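Local coordinates for protein tRNA (guanine-N(1)-)-methyltransferase (Corynebacterium diphtheriae, PDB 7KFF) that probably transfers a methyl group from S-adenosylmethionine to N1 of guanine 37 in tRNA, as a dimeric SPOUT-class methyltransferase of the TrmD family, at residues A[62-67]-A[79-84]; A[20-25]-A[83-88]. One frame throughout, in Å; residues are numbered along the deposited sequence.

Interaction 1 of 2, residues A[62-67]-A[79-84]; sequences KSVDDS and PTVWGP
Val81, in the first turn of helix 79-90, packs against the carbonyl oxygen of Ser63 and a methyl group of Val64. Its two methyl groups divide the work. Val81 CG1 lies anti to the backbone N (chi1 180°) and faces Val64 CG1 at 4.2 Å, a loose apolar contact of two branch ends. On the other side of this pair, chi1 of -57° sets Val64 CG1 beside its own backbone N and anti to its carbonyl carbon, where it meets the Val81 methyl. Val81 CG2, beside the backbone N, meets the carbonyl oxygen Ser63 O at 3.6 Å. No hydrogen bond crosses between the segments, and the CA atoms of Val64 and Val81 are 6.3 Å apart. The contact belongs to the SPOUT methyltransferase domain. There strand 65-66 pairs antiparallel with strand 76-77, and the chain then turns straight into helix 79-90. The contact thus lays the start of the helix against the entry to its own hairpin. Val64 is buried and also touches Met77, while its backbone bonds to Lys78. Trp82 turns its indole to other neighbours, among them Met77, Leu53 and Val176. Ser67 O is bonded to Thr240 OG1 of the second subunit.

Interaction 2 of 2, residues A[20-25]-A[83-88]; sequences DVITIF and GPALDD
Strand 17-23 and helix 79-90 come nearest at Ile22 and Ala85, whose CA atoms are 7.7 Å apart, and no hydrogen bond joins the two segments. This is helix-on-sheet packing in the alpha/beta SPOUT domain, with the helix lying against the parallel sheet in which strand 17-23 runs between strands 46-52 and 161-165. Ile22 carries the contact, its CA-CB bond directed at the helix. Its two branches take different partners. Chi1 of -54° sets CG1 beside the backbone N and leaves CG2 anti to it. Ile22 CG2 meets the methyl group of Ala85, 4.3 Å from Ala85 CB. From CG1, the extended chi2 of 164° carries CD1 onward to Leu86. Ala85 points its methyl at the strand, whereas Leu86 brings up the far end of its side chain. Val89 and Val163 also touch Ile22. At the end of the strand Thr23 forms an ST turn: its OG1 accepts from Phe25 N at 2.8 Å and also bonds to Glu200. On the helix, Asp87 forms a salt bridge with Arg246 of the second subunit. The two side chains of Ile22 and Leu86 cross obliquely, with Ile22 CD1 3.8 Å from Leu86 CD2.

How the interactions relate
Both interactions use helix 79-90, and their segments overlap at Gly83 and Pro84. Their centres are 11 Å apart. Interaction 1 sets the first turn of the helix against the loop leading into strand 65-66, and interaction 2 sets the next turn against the parallel sheet. They touch directly: Trp82 CZ3 lies 3.5 Å from Ile22 CG2, and Val64 CG2 lies 3.9 Å from Ile24 CG2. Trp82, from the helix in segment 79-84, thus packs its ring on the strand residue that carries interaction 2. Neither contact is at the ligand itself. The side chain of Val64 is about 12 Å from a bound S-adenosyl-L-homocysteine, and that of Ile22 about 11 Å. Both contacts also adjoin the second subunit, where Arg246 packs on the shared Pro84.

Interaction 1 of 2, residues A[62-67]-A[79-84]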
ATOM      1  N   LYS A  62      28.642  11.540   2.093  1.00 39.08           N
ATOM      2  CA  LYS A  62      27.641  10.540   2.481  1.00 35.22           C
ATOM      3  C   LYS A  62      26.725  10.185   1.310  1.00 29.77           C
ATOM      4  O   LYS A  62      25.498  10.109   1.439  1.00 29.25           O
ATOM      5  CB  LYS A  62      26.836  10.994   3.698  1.00 39.87           C
ATOM      6  CG  LYS A  62      27.683  11.548   4.841  1.00 46.01           C
ATOM      7  CD  LYS A  62      28.656  10.517   5.396  1.00 51.18           C
ATOM      8  CE  LYS A  62      28.029   9.667   6.498  1.00 54.55           C
ATOM      9  NZ  LYS A  62      28.918   8.541   6.921  1.00 56.13           N
ATOM     10  N   SER A  63      27.342   9.943   0.156  1.00 26.99           N
ATOM     11  CA  SER A  63      26.602   9.661  -1.063  1.00 25.61           C
ATOM     12  C   SER A  63      26.082   8.230  -1.057  1.00 23.02           C
ATOM     13  O   SER A  63      26.812   7.290  -0.736  1.00 24.28           O
ATOM     14  CB  SER A  63      27.504   9.858  -2.276  1.00 30.52           C
ATOM     15  OG  SER A  63      26.790   9.628  -3.471  1.00 35.39           O
ATOM     16  N   VAL A  64      24.816   8.065  -1.427  1.00 20.06           N
ATOM     17  CA  VAL A  64      24.202   6.745  -1.503  1.00 19.96           C
ATOM     18  C   VAL A  64      23.719   6.396  -2.906  1.00 17.67           C
ATOM     19  O   VAL A  64      23.155   5.311  -3.103  1.00 18.13           O
ATOM     20  CB  VAL A  64      23.057   6.577  -0.487  1.00 21.01           C
ATOM     21  CG1 VAL A  64      23.544   6.820   0.919  1.00 22.57           C
ATOM     22  CG2 VAL A  64      21.896   7.483  -0.851  1.00 22.60           C
ATOM     23  N   ASP A  65      23.896   7.290  -3.880  1.00 19.26           N
ATOM     24  CA  ASP A  65      23.324   7.096  -5.205  1.00 19.44           C
ATOM     25  C   ASP A  65      24.252   7.673  -6.260  1.00 19.99           C
ATOM     26  O   ASP A  65      25.120   8.500  -5.967  1.00 21.70           O
ATOM     27  CB  ASP A  65      21.931   7.726  -5.333  1.00 22.29           C
ATOM     28  CG  ASP A  65      21.925   9.204  -5.016  1.00 30.44           C
ATOM     29  OD1 ASP A  65      21.907   9.554  -3.819  1.00 35.75           O
ATOM     30  OD2 ASP A  65      21.944  10.011  -5.956  1.00 34.83           O
ATOM     31  N   ASP A  66      24.062   7.222  -7.498  1.00 18.17           N
ATOM     32  CA  ASP A  66      24.934   7.587  -8.610  1.00 19.12           C
ATOM     33  C   ASP A  66      24.169   7.376  -9.913  1.00 17.84           C
ATOM     34  O   ASP A  66      23.114   6.739  -9.942  1.00 17.65           O
ATOM     35  CB  ASP A  66      26.230   6.758  -8.520  1.00 20.91           C
ATOM     36  CG  ASP A  66      27.394   7.328  -9.311  1.00 25.25           C
ATOM     37  OD1 ASP A  66      27.288   8.418  -9.917  1.00 26.04           O
ATOM     38  OD2 ASP A  66      28.443   6.652  -9.284  1.00 28.50           O
ATOM     39  N   SER A  67      24.715   7.926 -10.996  1.00 20.32           N
ATOM     40  CA  SER A  67      24.038   7.867 -12.279  1.00 22.45           C
ATOM     41  C   SER A  67      23.935   6.435 -12.797  1.00 19.66           C
ATOM     42  O   SER A  67      24.817   5.611 -12.555  1.00 20.63           O
ATOM     43  CB  SER A  67      24.818   8.683 -13.304  1.00 27.42           C
ATOM     44  OG  SER A  67      24.794  10.047 -12.960  1.00 32.11           O
ATOM     45  N   PRO A  79      25.736  -0.054  -4.758  1.00 15.01           N
ATOM     46  CA  PRO A  79      26.064  -1.328  -4.095  1.00 15.82           C
ATOM     47  C   PRO A  79      27.114  -1.207  -3.018  1.00 16.37           C
ATOM     48  O   PRO A  79      27.059  -1.956  -2.036  1.00 16.56           O
ATOM     49  CB  PRO A  79      26.555  -2.235  -5.236  1.00 18.84           C
ATOM     50  CG  PRO A  79      26.260  -1.566  -6.460  1.00 22.69           C
ATOM     51  CD  PRO A  79      25.953  -0.110  -6.210  1.00 16.42           C
ATOM     52  N   THR A  80      28.087  -0.305  -3.171  1.00 16.57           N
ATOM     53  CA  THR A  80      29.161  -0.202  -2.186  1.00 17.03           C
ATOM     54  C   THR A  80      28.687   0.364  -0.847  1.00 17.48           C
ATOM     55  O   THR A  80      29.424   0.284   0.145  1.00 19.76           O
ATOM     56  CB  THR A  80      30.319   0.637  -2.726  1.00 18.72           C
ATOM     57  OG1 THR A  80      29.807   1.924  -3.101  1.00 20.36           O
ATOM     58  CG2 THR A  80      30.990  -0.048  -3.940  1.00 20.58           C
ATOM     59  N   VAL A  81      27.477   0.910  -0.798  1.00 16.39           N
ATOM     60  CA  VAL A  81      26.822   1.313   0.449  1.00 17.03           C
ATOM     61  C   VAL A  81      25.840   0.249   0.922  1.00 15.63           C
ATOM     62  O   VAL A  81      25.880  -0.171   2.080  1.00 16.63           O
ATOM     63  CB  VAL A  81      26.147   2.688   0.261  1.00 17.22           C
ATOM     64  CG1 VAL A  81      25.450   3.119   1.551  1.00 19.38           C
ATOM     65  CG2 VAL A  81      27.176   3.728  -0.180  1.00 18.42           C
ATOM     66  N   TRP A  82      24.990  -0.240   0.011  1.00 14.97           N
ATOM     67  CA  TRP A  82      23.973  -1.217   0.382  1.00 15.24           C
ATOM     68  C   TRP A  82      24.550  -2.554   0.845  1.00 15.61           C
ATOM     69  O   TRP A  82      23.993  -3.184   1.751  1.00 16.18           O
ATOM     70  CB  TRP A  82      23.002  -1.450  -0.776  1.00 15.00           C
ATOM     71  CG  TRP A  82      21.859  -0.530  -0.707  1.00 14.82           C
ATOM     72  CD1 TRP A  82      21.602   0.556  -1.510  1.00 14.77           C
ATOM     73  CD2 TRP A  82      20.791  -0.593   0.239  1.00 14.14           C
ATOM     74  NE1 TRP A  82      20.424   1.158  -1.117  1.00 15.07           N
ATOM     75  CE2 TRP A  82      19.918   0.484  -0.036  1.00 14.48           C
ATOM     76  CE3 TRP A  82      20.492  -1.452   1.297  1.00 14.73           C
ATOM     77  CZ2 TRP A  82      18.780   0.719   0.718  1.00 14.38           C
ATOM     78  CZ3 TRP A  82      19.357  -1.215   2.035  1.00 15.15           C
ATOM     79  CH2 TRP A  82      18.529  -0.123   1.755  1.00 14.70           C
ATOM     80  N   GLY A  83      25.584  -3.056   0.190  1.00 16.61           N
ATOM     81  CA  GLY A  83      26.118  -4.353   0.532  1.00 17.35           C
ATOM     82  C   GLY A  83      26.593  -4.417   1.973  1.00 17.37           C
ATOM     83  O   GLY A  83      26.168  -5.276   2.760  1.00 17.73           O
ATOM     84  N   PRO A  84      27.478  -3.495   2.363  1.00 17.41           N
ATOM     85  CA  PRO A  84      27.910  -3.465   3.777  1.00 17.82           C
ATOM     86  C   PRO A  84      26.763  -3.270   4.755  1.00 17.24           C
ATOM     87  O   PRO A  84      26.767  -3.881   5.828  1.00 17.80           O
ATOM     88  CB  PRO A  84      28.929  -2.319   3.800  1.00 19.71           C
ATOM     89  CG  PRO A  84      29.487  -2.328   2.379  1.00 20.72           C
ATOM     90  CD  PRO A  84      28.304  -2.612   1.516  1.00 17.96           C
TER

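Interaction 2 of 2, residues A[20-25]-A[83-88]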
ATOM      1  N   ASP A  20      14.024  -4.945  11.020  1.00 13.22           N
ATOM      2  CA  ASP A  20      15.080  -3.963  10.803  1.00 14.25           C
ATOM      3  C   ASP A  20      14.820  -3.296   9.460  1.00 13.74           C
ATOM      4  O   ASP A  20      14.555  -3.976   8.464  1.00 16.78           O
ATOM      5  CB  ASP A  20      16.459  -4.607  10.814  1.00 16.03           C
ATOM      6  CG  ASP A  20      16.947  -4.904  12.205  1.00 16.94           C
ATOM      7  OD1 ASP A  20      17.363  -3.949  12.905  1.00 18.58           O
ATOM      8  OD2 ASP A  20      16.853  -6.078  12.627  1.00 18.59           O
ATOM      9  N   VAL A  21      14.886  -1.974   9.426  1.00 12.71           N
ATOM     10  CA  VAL A  21      14.592  -1.202   8.225  1.00 13.03           C
ATOM     11  C   VAL A  21      15.804  -0.345   7.903  1.00 13.24           C
ATOM     12  O   VAL A  21      16.287   0.389   8.770  1.00 14.96           O
ATOM     13  CB  VAL A  21      13.360  -0.303   8.425  1.00 13.55           C
ATOM     14  CG1 VAL A  21      12.998   0.400   7.120  1.00 14.71           C
ATOM     15  CG2 VAL A  21      12.195  -1.080   8.961  1.00 15.00           C
ATOM     16  N   ILE A  22      16.281  -0.412   6.661  1.00 13.13           N
ATOM     17  CA  ILE A  22      17.416   0.384   6.202  1.00 13.15           C
ATOM     18  C   ILE A  22      16.894   1.412   5.205  1.00 12.82           C
ATOM     19  O   ILE A  22      16.231   1.051   4.224  1.00 13.47           O
ATOM     20  CB  ILE A  22      18.513  -0.487   5.572  1.00 14.01           C
ATOM     21  CG1 ILE A  22      18.940  -1.605   6.524  1.00 15.88           C
ATOM     22  CG2 ILE A  22      19.708   0.377   5.186  1.00 15.54           C
ATOM     23  CD1 ILE A  22      19.725  -2.718   5.861  1.00 16.41           C
ATOM     24  N   THR A  23      17.178   2.687   5.468  1.00 13.22           N
ATOM     25  CA  THR A  23      16.513   3.783   4.782  1.00 13.88           C
ATOM     26  C   THR A  23      17.342   5.057   4.883  1.00 14.78           C
ATOM     27  O   THR A  23      18.060   5.272   5.858  1.00 15.26           O
ATOM     28  CB  THR A  23      15.125   4.008   5.426  1.00 15.52           C
ATOM     29  OG1 THR A  23      14.558   5.235   4.948  1.00 15.25           O
ATOM     30  CG2 THR A  23      15.235   4.106   6.965  1.00 16.34           C
ATOM     31  N   ILE A  24      17.181   5.945   3.898  1.00 14.19           N
ATOM     32  CA  ILE A  24      17.731   7.295   4.049  1.00 15.09           C
ATOM     33  C   ILE A  24      16.778   8.259   4.767  1.00 15.04           C
ATOM     34  O   ILE A  24      17.153   9.416   5.010  1.00 16.74           O
ATOM     35  CB  ILE A  24      18.220   7.905   2.715  1.00 15.59           C
ATOM     36  CG1 ILE A  24      17.079   8.036   1.717  1.00 17.07           C
ATOM     37  CG2 ILE A  24      19.411   7.113   2.175  1.00 17.02           C
ATOM     38  CD1 ILE A  24      17.407   8.921   0.535  1.00 17.51           C
ATOM     39  N   PHE A  25      15.577   7.815   5.136  1.00 13.95           N
ATOM     40  CA  PHE A  25      14.612   8.621   5.890  1.00 13.95           C
ATOM     41  C   PHE A  25      14.120   7.831   7.097  1.00 13.94           C
ATOM     42  O   PHE A  25      12.944   7.425   7.162  1.00 14.05           O
ATOM     43  CB  PHE A  25      13.417   9.030   5.024  1.00 14.89           C
ATOM     44  CG  PHE A  25      13.782   9.945   3.894  1.00 15.02           C
ATOM     45  CD1 PHE A  25      14.143  11.252   4.148  1.00 16.01           C
ATOM     46  CD2 PHE A  25      13.771   9.496   2.584  1.00 16.55           C
ATOM     47  CE1 PHE A  25      14.490  12.098   3.111  1.00 16.55           C
ATOM     48  CE2 PHE A  25      14.096  10.344   1.530  1.00 17.56           C
ATOM     49  CZ  PHE A  25      14.476  11.656   1.813  1.00 17.58           C
ATOM     50  N   GLY A  83      25.584  -3.056   0.190  1.00 16.61           N
ATOM     51  CA  GLY A  83      26.118  -4.353   0.532  1.00 17.35           C
ATOM     52  C   GLY A  83      26.593  -4.417   1.973  1.00 17.37           C
ATOM     53  O   GLY A  83      26.168  -5.276   2.760  1.00 17.73           O
ATOM     54  N   PRO A  84      27.478  -3.495   2.363  1.00 17.41           N
ATOM     55  CA  PRO A  84      27.910  -3.465   3.777  1.00 17.82           C
ATOM     56  C   PRO A  84      26.763  -3.270   4.755  1.00 17.24           C
ATOM     57  O   PRO A  84      26.767  -3.881   5.828  1.00 17.80           O
ATOM     58  CB  PRO A  84      28.929  -2.319   3.800  1.00 19.71           C
ATOM     59  CG  PRO A  84      29.487  -2.328   2.379  1.00 20.72           C
ATOM     60  CD  PRO A  84      28.304  -2.612   1.516  1.00 17.96           C
ATOM     61  N   ALA A  85      25.776  -2.429   4.417  1.00 15.68           N
ATOM     62  CA  ALA A  85      24.636  -2.215   5.300  1.00 16.48           C
ATOM     63  C   ALA A  85      23.880  -3.513   5.519  1.00 15.67           C
ATOM     64  O   ALA A  85      23.543  -3.876   6.653  1.00 15.90           O
ATOM     65  CB  ALA A  85      23.724  -1.148   4.695  1.00 16.71           C
ATOM     66  N   LEU A  86      23.598  -4.236   4.439  1.00 15.24           N
ATOM     67  CA  LEU A  86      22.865  -5.483   4.580  1.00 16.20           C
ATOM     68  C   LEU A  86      23.684  -6.540   5.306  1.00 16.20           C
ATOM     69  O   LEU A  86      23.125  -7.349   6.058  1.00 16.88           O
ATOM     70  CB  LEU A  86      22.449  -5.986   3.197  1.00 15.63           C
ATOM     71  CG  LEU A  86      21.312  -5.177   2.564  1.00 15.56           C
ATOM     72  CD1 LEU A  86      21.243  -5.474   1.073  1.00 17.55           C
ATOM     73  CD2 LEU A  86      20.013  -5.512   3.246  1.00 16.71           C
ATOM     74  N   ASP A  87      25.002  -6.569   5.075  1.00 16.97           N
ATOM     75  CA  ASP A  87      25.869  -7.502   5.788  1.00 17.78           C
ATOM     76  C   ASP A  87      25.776  -7.264   7.295  1.00 18.96           C
ATOM     77  O   ASP A  87      25.654  -8.204   8.086  1.00 19.56           O
ATOM     78  CB  ASP A  87      27.328  -7.283   5.378  1.00 18.90           C
ATOM     79  CG  ASP A  87      27.660  -7.702   3.942  1.00 20.86           C
ATOM     80  OD1 ASP A  87      26.843  -8.358   3.249  1.00 21.12           O
ATOM     81  OD2 ASP A  87      28.780  -7.338   3.483  1.00 22.84           O
ATOM     82  N   ASP A  88      25.850  -5.997   7.706  1.00 18.24           N
ATOM     83  CA  ASP A  88      25.890  -5.660   9.128  1.00 20.03           C
ATOM     84  C   ASP A  88      24.537  -5.892   9.786  1.00 19.36           C
ATOM     85  O   ASP A  88      24.460  -6.413  10.908  1.00 21.85           O
ATOM     86  CB  ASP A  88      26.314  -4.200   9.289  1.00 21.53           C
ATOM     87  CG  ASP A  88      27.812  -3.977   9.073  1.00 26.24           C
ATOM     88  OD1 ASP A  88      28.577  -4.953   8.881  1.00 28.03           O
ATOM     89  OD2 ASP A  88      28.242  -2.797   9.118  1.00 27.76           O
TER